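Local coordinates for protein HcgC (Methanococcus maripaludis S2, PDB 5O4J) that probably transfers a methyl group from S-adenosylmethionine to a carbon of a pyridinol precursor in the biosynthesis of the [Fe]-hydrogenase cofactor, at residues T179-V182 and D183-D187; D20-S23 and D24-K28; N204-F208 and E209-F213; Y240-E243 and E244-K248. One frame throughout, in Å; residues are numbered along the deposited sequence. Where two conformers were deposited one is given.

Contact 1. Residues T179-V182 and D183-D187; sequences TLVV and DIIMD. With PJL ((3~{E})-3-[(~{E})-3-oxidanylprop-2-enoyl]iminopropanoic acid), chain H.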
loop_
_atom_site.group_PDB
_atom_site.type_symbol
_atom_site.label_atom_id
_atom_site.label_comp_id
_atom_site.label_asym_id
_atom_site.label_seq_id
_atom_site.Cartn_x
_atom_site.Cartn_y
_atom_site.Cartn_z
ATOM N N THR A 179 -4.536 -15.879 10.329
ATOM C CA THR A 179 -4.145 -15.052 9.183
ATOM C C THR A 179 -5.020 -13.807 9.083
ATOM O O THR A 179 -4.524 -12.688 8.885
ATOM C CB THR A 179 -4.250 -15.852 7.876
ATOM O OG1 THR A 179 -3.343 -16.955 7.883
ATOM C CG2 THR A 179 -3.956 -14.980 6.653
ATOM N N LEU A 180 -6.330 -13.999 9.188
ATOM C CA LEU A 180 -7.258 -12.886 9.052
ATOM C C LEU A 180 -7.060 -11.865 10.164
ATOM O O LEU A 180 -7.093 -10.656 9.913
ATOM C CB LEU A 180 -8.690 -13.401 9.039
ATOM C CG LEU A 180 -9.048 -14.250 7.821
ATOM C CD1 LEU A 180 -10.368 -14.968 8.054
ATOM C CD2 LEU A 180 -9.093 -13.389 6.570
ATOM N N VAL A 181 -6.850 -12.334 11.397
ATOM C CA VAL A 181 -6.620 -11.426 12.522
ATOM C C VAL A 181 -5.355 -10.605 12.287
ATOM O O VAL A 181 -5.345 -9.378 12.459
ATOM C CB VAL A 181 -6.548 -12.224 13.836
ATOM C CG1 VAL A 181 -6.023 -11.372 14.989
ATOM C CG2 VAL A 181 -7.915 -12.812 14.173
ATOM N N VAL A 182 -4.274 -11.269 11.883
ATOM C CA VAL A 182 -3.019 -10.582 11.589
ATOM C C VAL A 182 -3.236 -9.520 10.519
ATOM O O VAL A 182 -2.811 -8.371 10.655
ATOM C CB VAL A 182 -1.951 -11.608 11.155
ATOM C CG1 VAL A 182 -0.720 -10.914 10.574
ATOM C CG2 VAL A 182 -1.570 -12.485 12.336
ATOM N N ASP A 183 -3.903 -9.891 9.435
ATOM C CA ASP A 183 -4.058 -8.963 8.323
ATOM C C ASP A 183 -4.982 -7.801 8.683
ATOM O O ASP A 183 -4.762 -6.668 8.247
ATOM C CB ASP A 183 -4.568 -9.719 7.103
ATOM C CG ASP A 183 -3.522 -10.625 6.500
ATOM O OD1 ASP A 183 -2.324 -10.528 6.857
ATOM O OD2 ASP A 183 -3.904 -11.445 5.640
ATOM N N ILE A 184 -6.036 -8.069 9.459
ATOM C CA ILE A 184 -6.889 -7.004 9.973
ATOM C C ILE A 184 -6.053 -6.000 10.748
ATOM O O ILE A 184 -6.172 -4.780 10.567
ATOM C CB ILE A 184 -8.009 -7.596 10.849
ATOM C CG1 ILE A 184 -9.047 -8.293 9.975
ATOM C CG2 ILE A 184 -8.686 -6.514 11.708
ATOM C CD1 ILE A 184 -9.954 -9.241 10.747
ATOM N N ILE A 185 -5.197 -6.500 11.633
ATOM C CA ILE A 185 -4.399 -5.604 12.453
ATOM C C ILE A 185 -3.387 -4.843 11.597
ATOM O O ILE A 185 -3.210 -3.629 11.762
ATOM C CB ILE A 185 -3.736 -6.397 13.601
ATOM C CG1 ILE A 185 -4.819 -6.848 14.590
ATOM C CG2 ILE A 185 -2.693 -5.542 14.303
ATOM C CD1 ILE A 185 -4.355 -7.828 15.661
ATOM N N MET A 186 -2.718 -5.534 10.661
ATOM C CA MET A 186 -1.712 -4.878 9.828
ATOM C C MET A 186 -2.330 -3.796 8.949
ATOM O O MET A 186 -1.795 -2.681 8.850
ATOM C CB MET A 186 -0.995 -5.919 8.972
ATOM C CG MET A 186 -0.128 -6.873 9.760
ATOM S SD MET A 186 1.245 -6.081 10.630
ATOM C CE MET A 186 2.307 -5.741 9.235
ATOM N N ASP A 187 -3.460 -4.098 8.296
ATOM C CA ASP A 187 -4.106 -3.090 7.467
ATOM C C ASP A 187 -4.591 -1.923 8.327
ATOM O O ASP A 187 -4.505 -0.763 7.919
ATOM C CB ASP A 187 -5.267 -3.708 6.680
ATOM C CG ASP A 187 -4.804 -4.454 5.430
ATOM O OD1 ASP A 187 -3.629 -4.307 5.049
ATOM O OD2 ASP A 187 -5.622 -5.174 4.815
HETATM O O14 PJL H . -3.948 -20.597 10.931
HETATM C C12 PJL H . -3.744 -19.873 9.908
HETATM O O13 PJL H . -4.297 -18.775 9.704
HETATM C C10 PJL H . -2.787 -20.280 8.808
HETATM C C4 PJL H . -2.775 -21.763 8.547
HETATM N N5 PJL H . -2.066 -22.549 9.229
HETATM C C6 PJL H . -2.012 -23.879 9.015
HETATM O O8 PJL H . -1.010 -24.520 9.294
HETATM C C7 PJL H . -3.154 -24.618 8.424
HETATM C C2 PJL H . -4.270 -23.994 8.054
HETATM O O1 PJL H . -5.298 -24.609 7.517
#
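T179 and D183 lie side by side one helical turn apart and point the same way, methyl CG2 of T179 resting 3.7 Å from OD2 of D183. That methyl stands anti to its own nitrogen (chi1 of OG1 -63°), which turns OG1 out beside the backbone N-H. Both then grip one carboxylate oxygen of the bound PJL: T179 OG1 donates to PJL O13 at 2.7 Å, and T179 N reaches the same O13 at 3.0 Å. This is the first turn of helix 177-193, where the positive end of the helix dipole would probably steady the ligand's carboxylate. D183 N closes the turn on T179 O at 2.9 Å, while D183 OD2 is hydrogen-bonded to S172 OG. With an alanine here in place of D183, S172 OG would probably be left without its carboxylate partner and T179 CG2 without its neighbour. V181 and I185 also run alongside each other, CG1 of V181 meeting CD1 of I185 at 4.0 Å. On another side of the helix V182 CG1 approaches M186 CG at 4.2 Å; the M186 chain bends at both chi2 and chi3 and packs on M186 of the second subunit.

Contact 2. Residues D20-S23 and D24-K28; sequences DIVS and DVVEK
Helix 18-37 of this Rossmann-like methyltransferase has one polar and one apolar side here, and two of its turns set residues D20-S23 against D24-K28. On the apolar side V22 and V26 meet obliquely, with CG1 of V22 4.0 Å from CG1 of V26. V26 holds CG1 anti to its carbonyl carbon (chi1 -55°), which swings that methyl back toward V22 and puts CG2 between the backbone N and C, 3.2 Å from S23 O. The backbone bond beneath the pair is nearly straight: V26 N donates to V22 O at 2.8 Å with an N-H...O angle of 172°.

The polar side is gathered round a water. In the S23 conformer described it donates to S23 OG at 2.9 Å, a bond that need not hold in the other, and D24 OD1 at 2.6 Å and E27 OE2 at 3.2 Å are further acceptors for it; more acceptors lie within reach than it has protons, so these bonds may be shared or alternate. OG of S23, anti to its backbone nitrogen (chi1 -180°), and the extended E27 chain both reach this water, and D24 bends its carboxylate back over the preceding turn, placing CG 3.2 Å from D20 O. S23 OG is also hydrogen-bonded to a polyether molecule, probably from the crystallisation liquor. D20 OD2 accepts from K17 N.

The apolar side faces helix 177-193, where V22 packs on V181 and V26 on T177, a residue of the S-adenosyl-L-homocysteine site. I21 lies against I184 and I185 of that helix and, with D24, against I250 of helix 239-251.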
loop_
_atom_site.group_PDB
_atom_site.type_symbol
_atom_site.label_atom_id
_atom_site.label_comp_id
_atom_site.label_asym_id
_atom_site.label_seq_id
_atom_site.Cartn_x
_atom_site.Cartn_y
_atom_site.Cartn_z
ATOM N N ASP A 20 -10.877 -10.131 20.778
ATOM C CA ASP A 20 -12.129 -9.612 20.236
ATOM C C ASP A 20 -12.197 -9.796 18.727
ATOM O O ASP A 20 -13.269 -10.069 18.179
ATOM C CB ASP A 20 -12.291 -8.128 20.592
ATOM C CG ASP A 20 -12.346 -7.877 22.084
ATOM O OD1 ASP A 20 -12.929 -8.698 22.820
ATOM O OD2 ASP A 20 -11.806 -6.839 22.532
ATOM N N ILE A 21 -11.070 -9.604 18.040
ATOM C CA ILE A 21 -11.012 -9.839 16.600
ATOM C C ILE A 21 -11.153 -11.322 16.306
ATOM O O ILE A 21 -11.857 -11.722 15.372
ATOM C CB ILE A 21 -9.702 -9.270 16.023
ATOM C CG1 ILE A 21 -9.505 -7.820 16.472
ATOM C CG2 ILE A 21 -9.713 -9.371 14.507
ATOM C CD1 ILE A 21 -8.209 -7.180 15.999
ATOM N N VAL A 22 -10.461 -12.162 17.077
ATOM C CA VAL A 22 -10.631 -13.607 16.941
ATOM C C VAL A 22 -12.105 -13.961 17.075
ATOM O O VAL A 22 -12.687 -14.653 16.224
ATOM C CB VAL A 22 -9.778 -14.340 17.991
ATOM C CG1 VAL A 22 -10.074 -15.853 17.983
ATOM C CG2 VAL A 22 -8.307 -14.078 17.747
ATOM N N SER A 23 -12.730 -13.469 18.148
ATOM C CA SER A 23 -14.132 -13.770 18.418
ATOM C C SER A 23 -15.016 -13.401 17.234
ATOM O O SER A 23 -15.867 -14.190 16.807
ATOM C CB SER A 23 -14.582 -13.023 19.677
ATOM O OG SER A 23 -15.936 -13.294 19.980
ATOM N N ASP A 24 -14.838 -12.191 16.697
ATOM C CA ASP A 24 -15.682 -11.754 15.586
ATOM C C ASP A 24 -15.508 -12.666 14.375
ATOM O O ASP A 24 -16.494 -13.060 13.744
ATOM C CB ASP A 24 -15.371 -10.304 15.219
ATOM C CG ASP A 24 -15.758 -9.324 16.319
ATOM O OD1 ASP A 24 -16.552 -9.704 17.208
ATOM O OD2 ASP A 24 -15.268 -8.174 16.297
ATOM N N VAL A 25 -14.271 -13.055 14.066
ATOM C CA VAL A 25 -14.029 -13.924 12.915
ATOM C C VAL A 25 -14.629 -15.306 13.145
ATOM O O VAL A 25 -15.308 -15.850 12.268
ATOM C CB VAL A 25 -12.526 -14.020 12.603
ATOM C CG1 VAL A 25 -12.264 -15.115 11.573
ATOM C CG2 VAL A 25 -12.009 -12.669 12.112
ATOM N N VAL A 26 -14.379 -15.906 14.312
ATOM C CA VAL A 26 -14.884 -17.256 14.531
ATOM C C VAL A 26 -16.404 -17.249 14.561
ATOM O O VAL A 26 -17.042 -18.204 14.106
ATOM C CB VAL A 26 -14.287 -17.894 15.808
ATOM C CG1 VAL A 26 -12.753 -17.870 15.765
ATOM C CG2 VAL A 26 -14.788 -17.221 17.061
ATOM N N GLU A 27 -17.015 -16.172 15.059
ATOM C CA GLU A 27 -18.474 -16.080 15.041
ATOM C C GLU A 27 -19.006 -16.039 13.614
ATOM O O GLU A 27 -20.002 -16.705 13.288
ATOM C CB GLU A 27 -18.927 -14.847 15.827
ATOM C CG GLU A 27 -20.444 -14.657 15.865
ATOM C CD GLU A 27 -20.871 -13.422 16.645
ATOM O OE1 GLU A 27 -21.852 -13.520 17.409
ATOM O OE2 GLU A 27 -20.228 -12.358 16.498
ATOM N N LYS A 28 -18.344 -15.287 12.731
ATOM C CA LYS A 28 -18.776 -15.271 11.334
ATOM C C LYS A 28 -18.696 -16.658 10.702
ATOM O O LYS A 28 -19.604 -17.062 9.963
ATOM C CB LYS A 28 -17.951 -14.272 10.527
ATOM C CG LYS A 28 -18.379 -12.839 10.748
ATOM C CD LYS A 28 -17.392 -11.850 10.176
ATOM C CE LYS A 28 -17.982 -10.436 10.276
ATOM N NZ LYS A 28 -17.129 -9.382 9.691
HETATM O O HOH W 1 -17.768 -11.671 18.368
#

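Contact 3. Residues N204-F208 and E209-F213; sequences NLKYF and EGTVF. With SAH (S-adenosyl-L-homocysteine), chain E.
Y207 lays its ring over the first turn of helix 208-213, with G210 N 3.3 Å above one face and offset toward the rim, and reaches E209 with its hydroxyl. The side chain leaves with CG anti to the backbone nitrogen (chi1 179°), which carries the ring forward over the backbone of G210. Y207 OH donates to E209 OE2 at 2.6 Å, meeting the carboxylate from above its plane; ring and carboxylate planes are turned 65° apart. E209 is itself stretched out, CG anti to its nitrogen, and its CB touches Y207 CE1 at 3.5 Å. A phenylalanine in place of Y207 would probably leave E209 OE2 without this donor and T11 of the second subunit without its hydroxyl partner. The other carboxylate oxygen, E209 OE1, is held by Y200 OH of the second subunit.

Y207 is the centre of an inverse gamma turn, and its carbonyl oxygen receives G210 N at 3.0 Å from well out of the carbonyl plane. A water links K206 NZ, which donates to it at 3.0 Å, with T211 OG1, to which it donates at 2.7 Å; both side chains also bind E224. At the far end F213 meets the ribose of S-adenosyl-L-homocysteine, its CE1 3.6 Å from SAH O2', and packs edge-to-face with Y51.

The segment leads from strand 198-203 into helix 208-213, F208 and V212 leaning on F221 of helix 218-225 and L205 on I185 and M186 of helix 177-193.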
loop_
_atom_site.group_PDB
_atom_site.type_symbol
_atom_site.label_atom_id
_atom_site.label_comp_id
_atom_site.label_asym_id
_atom_site.label_seq_id
_atom_site.Cartn_x
_atom_site.Cartn_y
_atom_site.Cartn_z
ATOM N N ASN A 204 0.283 -5.124 18.168
ATOM C CA ASN A 204 0.705 -5.935 19.308
ATOM C C ASN A 204 0.628 -7.408 18.927
ATOM O O ASN A 204 -0.168 -8.189 19.454
ATOM C CB ASN A 204 -0.133 -5.607 20.523
ATOM C CG ASN A 204 0.210 -4.262 21.075
ATOM O OD1 ASN A 204 1.384 -3.966 21.289
ATOM N ND2 ASN A 204 -0.797 -3.411 21.262
ATOM N N LEU A 205 1.514 -7.777 18.004
ATOM C CA LEU A 205 1.525 -9.100 17.408
ATOM C C LEU A 205 2.758 -9.884 17.829
ATOM O O LEU A 205 3.808 -9.324 18.165
ATOM C CB LEU A 205 1.466 -9.008 15.883
ATOM C CG LEU A 205 0.143 -8.480 15.331
ATOM C CD1 LEU A 205 0.232 -8.209 13.841
ATOM C CD2 LEU A 205 -0.956 -9.503 15.610
ATOM N N LYS A 206 2.600 -11.199 17.805
ATOM C CA LYS A 206 3.689 -12.145 17.999
ATOM C C LYS A 206 3.243 -13.454 17.370
ATOM O O LYS A 206 2.133 -13.568 16.840
ATOM C CB LYS A 206 4.029 -12.321 19.477
ATOM C CG LYS A 206 2.872 -12.905 20.283
ATOM C CD LYS A 206 3.300 -13.332 21.683
ATOM C CE LYS A 206 4.089 -14.637 21.631
ATOM N NZ LYS A 206 4.719 -14.950 22.930
ATOM N N TYR A 207 4.121 -14.447 17.417
ATOM C CA TYR A 207 3.824 -15.741 16.816
ATOM C C TYR A 207 2.988 -16.558 17.804
ATOM O O TYR A 207 3.463 -17.487 18.462
ATOM C CB TYR A 207 5.123 -16.426 16.420
ATOM C CG TYR A 207 4.950 -17.784 15.804
ATOM C CD1 TYR A 207 4.103 -17.976 14.721
ATOM C CD2 TYR A 207 5.652 -18.873 16.284
ATOM C CE1 TYR A 207 3.949 -19.235 14.151
ATOM C CE2 TYR A 207 5.501 -20.129 15.725
ATOM C CZ TYR A 207 4.654 -20.300 14.662
ATOM O OH TYR A 207 4.519 -21.546 14.106
ATOM N N PHE A 208 1.714 -16.150 17.935
ATOM C CA PHE A 208 0.804 -16.805 18.873
ATOM C C PHE A 208 0.704 -18.294 18.596
ATOM O O PHE A 208 0.504 -19.101 19.511
ATOM C CB PHE A 208 -0.604 -16.214 18.774
ATOM C CG PHE A 208 -0.677 -14.730 18.960
ATOM C CD1 PHE A 208 -0.582 -14.159 20.214
ATOM C CD2 PHE A 208 -0.894 -13.909 17.867
ATOM C CE1 PHE A 208 -0.669 -12.787 20.371
ATOM C CE2 PHE A 208 -0.981 -12.544 18.014
ATOM C CZ PHE A 208 -0.869 -11.979 19.261
ATOM N N GLU A 209 0.749 -18.664 17.326
ATOM C CA GLU A 209 0.652 -20.064 16.944
ATOM C C GLU A 209 1.715 -20.906 17.649
ATOM O O GLU A 209 1.451 -22.046 18.055
ATOM C CB GLU A 209 0.774 -20.139 15.425
ATOM C CG GLU A 209 0.892 -21.500 14.810
ATOM C CD GLU A 209 1.181 -21.395 13.326
ATOM O OE1 GLU A 209 0.350 -20.792 12.612
ATOM O OE2 GLU A 209 2.252 -21.872 12.884
ATOM N N GLY A 210 2.922 -20.349 17.814
ATOM C CA GLY A 210 3.973 -21.059 18.521
ATOM C C GLY A 210 3.621 -21.345 19.968
ATOM O O GLY A 210 3.954 -22.404 20.504
ATOM N N THR A 211 2.953 -20.396 20.629
ATOM C CA THR A 211 2.536 -20.629 22.009
ATOM C C THR A 211 1.652 -21.866 22.105
ATOM O O THR A 211 1.763 -22.648 23.054
ATOM C CB THR A 211 1.800 -19.402 22.536
ATOM O OG1 THR A 211 2.586 -18.232 22.269
ATOM C CG2 THR A 211 1.539 -19.531 24.019
ATOM N N VAL A 212 0.790 -22.075 21.111
ATOM C CA VAL A 212 -0.128 -23.210 21.132
ATOM C C VAL A 212 0.580 -24.499 20.743
ATOM O O VAL A 212 0.398 -25.534 21.390
ATOM C CB VAL A 212 -1.329 -22.959 20.201
ATOM C CG1 VAL A 212 -2.233 -24.189 20.173
ATOM C CG2 VAL A 212 -2.118 -21.749 20.656
ATOM N N PHE A 213 1.344 -24.478 19.648
ATOM C CA PHE A 213 1.789 -25.720 19.023
ATOM C C PHE A 213 3.231 -26.092 19.309
ATOM O O PHE A 213 3.581 -27.263 19.154
ATOM C CB PHE A 213 1.581 -25.648 17.513
ATOM C CG PHE A 213 0.152 -25.641 17.149
ATOM C CD1 PHE A 213 -0.544 -26.829 17.075
ATOM C CD2 PHE A 213 -0.529 -24.441 16.971
ATOM C CE1 PHE A 213 -1.886 -26.835 16.796
ATOM C CE2 PHE A 213 -1.881 -24.440 16.684
ATOM C CZ PHE A 213 -2.564 -25.634 16.599
HETATM N N SAH E . -8.734 -23.247 9.610
HETATM C CA SAH E . -8.536 -23.077 11.081
HETATM C CB SAH E . -7.078 -23.365 11.436
HETATM C CG SAH E . -6.794 -24.865 11.470
HETATM S SD SAH E . -5.143 -25.217 12.020
HETATM C C SAH E . -8.872 -21.685 11.534
HETATM O O SAH E . -8.725 -21.395 12.747
HETATM O OXT SAH E . -9.266 -20.881 10.679
HETATM C "C5'" SAH E . -5.149 -26.985 12.044
HETATM C "C4'" SAH E . -5.834 -27.569 13.275
HETATM O "O4'" SAH E . -6.216 -28.919 12.983
HETATM C "C3'" SAH E . -4.882 -27.657 14.453
HETATM O "O3'" SAH E . -5.592 -27.582 15.700
HETATM C "C2'" SAH E . -4.256 -29.013 14.237
HETATM O "O2'" SAH E . -3.658 -29.583 15.406
HETATM C "C1'" SAH E . -5.440 -29.827 13.770
HETATM N N9 SAH E . -5.087 -30.957 12.897
HETATM C C8 SAH E . -4.144 -30.971 11.928
HETATM N N7 SAH E . -4.139 -32.182 11.315
HETATM C C5 SAH E . -5.104 -32.927 11.889
HETATM C C6 SAH E . -5.639 -34.291 11.714
HETATM N N6 SAH E . -5.114 -35.111 10.775
HETATM N N1 SAH E . -6.648 -34.677 12.519
HETATM C C2 SAH E . -7.182 -33.869 13.448
HETATM N N3 SAH E . -6.746 -32.618 13.669
HETATM C C4 SAH E . -5.730 -32.114 12.927
HETATM O O HOH W 2 5.212 -17.843 22.441
#

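Contact 4. Residues Y240-E243 and E244-K248; sequences YELE and EILSK
Y240 meets E244 through its carbonyl, E244 N donating to Y240 O at 3.1 Å. E241 does likewise with I245, whose N lies 2.9 Å from E241 O and whose CG1-CD1 branch runs close by that oxygen, CG1 3.3 Å from E241 O. Next comes L242, the apolar member, lying side by side with L246 and pointing the same way, CD1 of L242 4.2 Å from CD1 of L246. With CG anti to its nitrogen (chi1 171°), L242 carries its branch forward along the helix toward L246, and both leucines rest on I230 of strand 230-234. E243 ends the segment: its oxygen takes S247 N at 2.8 Å, while S247 OG, in the conformer described, stands 3.1 Å from E243 O in a bond that is not settled. The carboxylate of E243 folds away through a bend at chi2, and its two oxygens accept from K15 N and I16 N, fixing the chain just before helix 18-37. Away from the ligand sites, this is an amphipathic helix, 239-251: L242 and L246 pack on strand 230-234 and helix 177-193, I245 on the latter, while Y240, E241 and E244 lie on the exposed side.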
loop_
_atom_site.group_PDB
_atom_site.type_symbol
_atom_site.label_atom_id
_atom_site.label_comp_id
_atom_site.label_asym_id
_atom_site.label_seq_id
_atom_site.Cartn_x
_atom_site.Cartn_y
_atom_site.Cartn_z
ATOM N N TYR A 240 -10.701 7.620 19.048
ATOM C CA TYR A 240 -11.934 7.287 18.330
ATOM C C TYR A 240 -11.650 6.709 16.952
ATOM O O TYR A 240 -12.238 5.688 16.564
ATOM C CB TYR A 240 -12.827 8.520 18.225
ATOM C CG TYR A 240 -13.261 9.018 19.574
ATOM C CD1 TYR A 240 -13.592 8.125 20.586
ATOM C CD2 TYR A 240 -13.310 10.374 19.854
ATOM C CE1 TYR A 240 -13.974 8.568 21.829
ATOM C CE2 TYR A 240 -13.697 10.825 21.095
ATOM C CZ TYR A 240 -14.024 9.916 22.076
ATOM O OH TYR A 240 -14.402 10.360 23.312
ATOM N N GLU A 241 -10.771 7.353 16.184
ATOM C CA GLU A 241 -10.443 6.831 14.861
ATOM C C GLU A 241 -9.775 5.468 14.965
ATOM O O GLU A 241 -9.962 4.607 14.094
ATOM C CB GLU A 241 -9.540 7.820 14.118
ATOM C CG GLU A 241 -10.215 9.145 13.799
ATOM C CD GLU A 241 -10.078 10.171 14.922
ATOM O OE1 GLU A 241 -9.743 9.786 16.064
ATOM O OE2 GLU A 241 -10.315 11.370 14.660
ATOM N N LEU A 242 -9.002 5.252 16.033
ATOM C CA LEU A 242 -8.344 3.967 16.252
ATOM C C LEU A 242 -9.352 2.823 16.275
ATOM O O LEU A 242 -9.182 1.812 15.578
ATOM C CB LEU A 242 -7.558 4.029 17.564
ATOM C CG LEU A 242 -6.943 2.770 18.160
ATOM C CD1 LEU A 242 -6.070 2.037 17.174
ATOM C CD2 LEU A 242 -6.144 3.145 19.423
ATOM N N GLU A 243 -10.418 2.961 17.064
ATOM C CA GLU A 243 -11.416 1.897 17.127
ATOM C C GLU A 243 -12.213 1.802 15.824
ATOM O O GLU A 243 -12.555 0.702 15.381
ATOM C CB GLU A 243 -12.367 2.118 18.306
ATOM C CG GLU A 243 -11.711 2.305 19.696
ATOM C CD GLU A 243 -10.769 1.178 20.089
ATOM O OE1 GLU A 243 -11.147 0.000 19.921
ATOM O OE2 GLU A 243 -9.670 1.474 20.602
ATOM N N GLU A 244 -12.532 2.946 15.210
ATOM C CA GLU A 244 -13.303 2.917 13.969
ATOM C C GLU A 244 -12.548 2.188 12.860
ATOM O O GLU A 244 -13.149 1.412 12.107
ATOM C CB GLU A 244 -13.655 4.338 13.525
ATOM C CG GLU A 244 -14.719 5.025 14.381
ATOM C CD GLU A 244 -16.139 4.671 13.967
ATOM O OE1 GLU A 244 -17.053 4.798 14.808
ATOM O OE2 GLU A 244 -16.345 4.273 12.799
ATOM N N ILE A 245 -11.238 2.414 12.741
ATOM C CA ILE A 245 -10.468 1.757 11.691
ATOM C C ILE A 245 -10.395 0.256 11.934
ATOM O O ILE A 245 -10.529 -0.544 11.001
ATOM C CB ILE A 245 -9.068 2.391 11.593
ATOM C CG1 ILE A 245 -9.194 3.788 10.987
ATOM C CG2 ILE A 245 -8.126 1.526 10.769
ATOM C CD1 ILE A 245 -8.001 4.658 11.222
ATOM N N LEU A 246 -10.139 -0.150 13.179
ATOM C CA LEU A 246 -10.117 -1.571 13.504
ATOM C C LEU A 246 -11.468 -2.201 13.219
ATOM O O LEU A 246 -11.549 -3.263 12.602
ATOM C CB LEU A 246 -9.751 -1.776 14.972
ATOM C CG LEU A 246 -8.260 -1.821 15.253
ATOM C CD1 LEU A 246 -8.031 -1.634 16.753
ATOM C CD2 LEU A 246 -7.676 -3.134 14.746
ATOM N N SER A 247 -12.546 -1.556 13.686
ATOM C CA SER A 247 -13.881 -2.112 13.488
ATOM C C SER A 247 -14.211 -2.244 12.008
ATOM O O SER A 247 -14.794 -3.249 11.588
ATOM C CB SER A 247 -14.921 -1.244 14.194
ATOM O OG SER A 247 -14.811 -1.396 15.597
ATOM N N LYS A 248 -13.860 -1.235 11.206
ATOM C CA LYS A 248 -14.107 -1.310 9.766
ATOM C C LYS A 248 -13.381 -2.492 9.147
ATOM O O LYS A 248 -13.945 -3.223 8.321
ATOM C CB LYS A 248 -13.679 -0.003 9.099
ATOM C CG LYS A 248 -13.681 -0.014 7.571
ATOM C CD LYS A 248 -13.198 1.326 7.021
ATOM C CE LYS A 248 -11.702 1.554 7.250
ATOM N NZ LYS A 248 -11.285 2.903 6.777
#

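Along the chain the order is contact 2, contact 1, contact 3, contact 4. Helix 177-193 carries contact 1 and is packed on by helix 18-37 (contact 2), by the 204-208 loop (contact 3) and by helix 239-251 (contact 4, through L242, I245 and L246). Contacts 1 and 2 have centres about 12 Å apart. Contact 4 touches contact 2 where L246 meets I21 but is about 24 Å, centre to centre, from contact 3. Contacts 1 and 3 both reach the second subunit and each meets a bound ligand, PJL or S-adenosyl-L-homocysteine, which is consistent with the ligand pockets lying near the subunit interface.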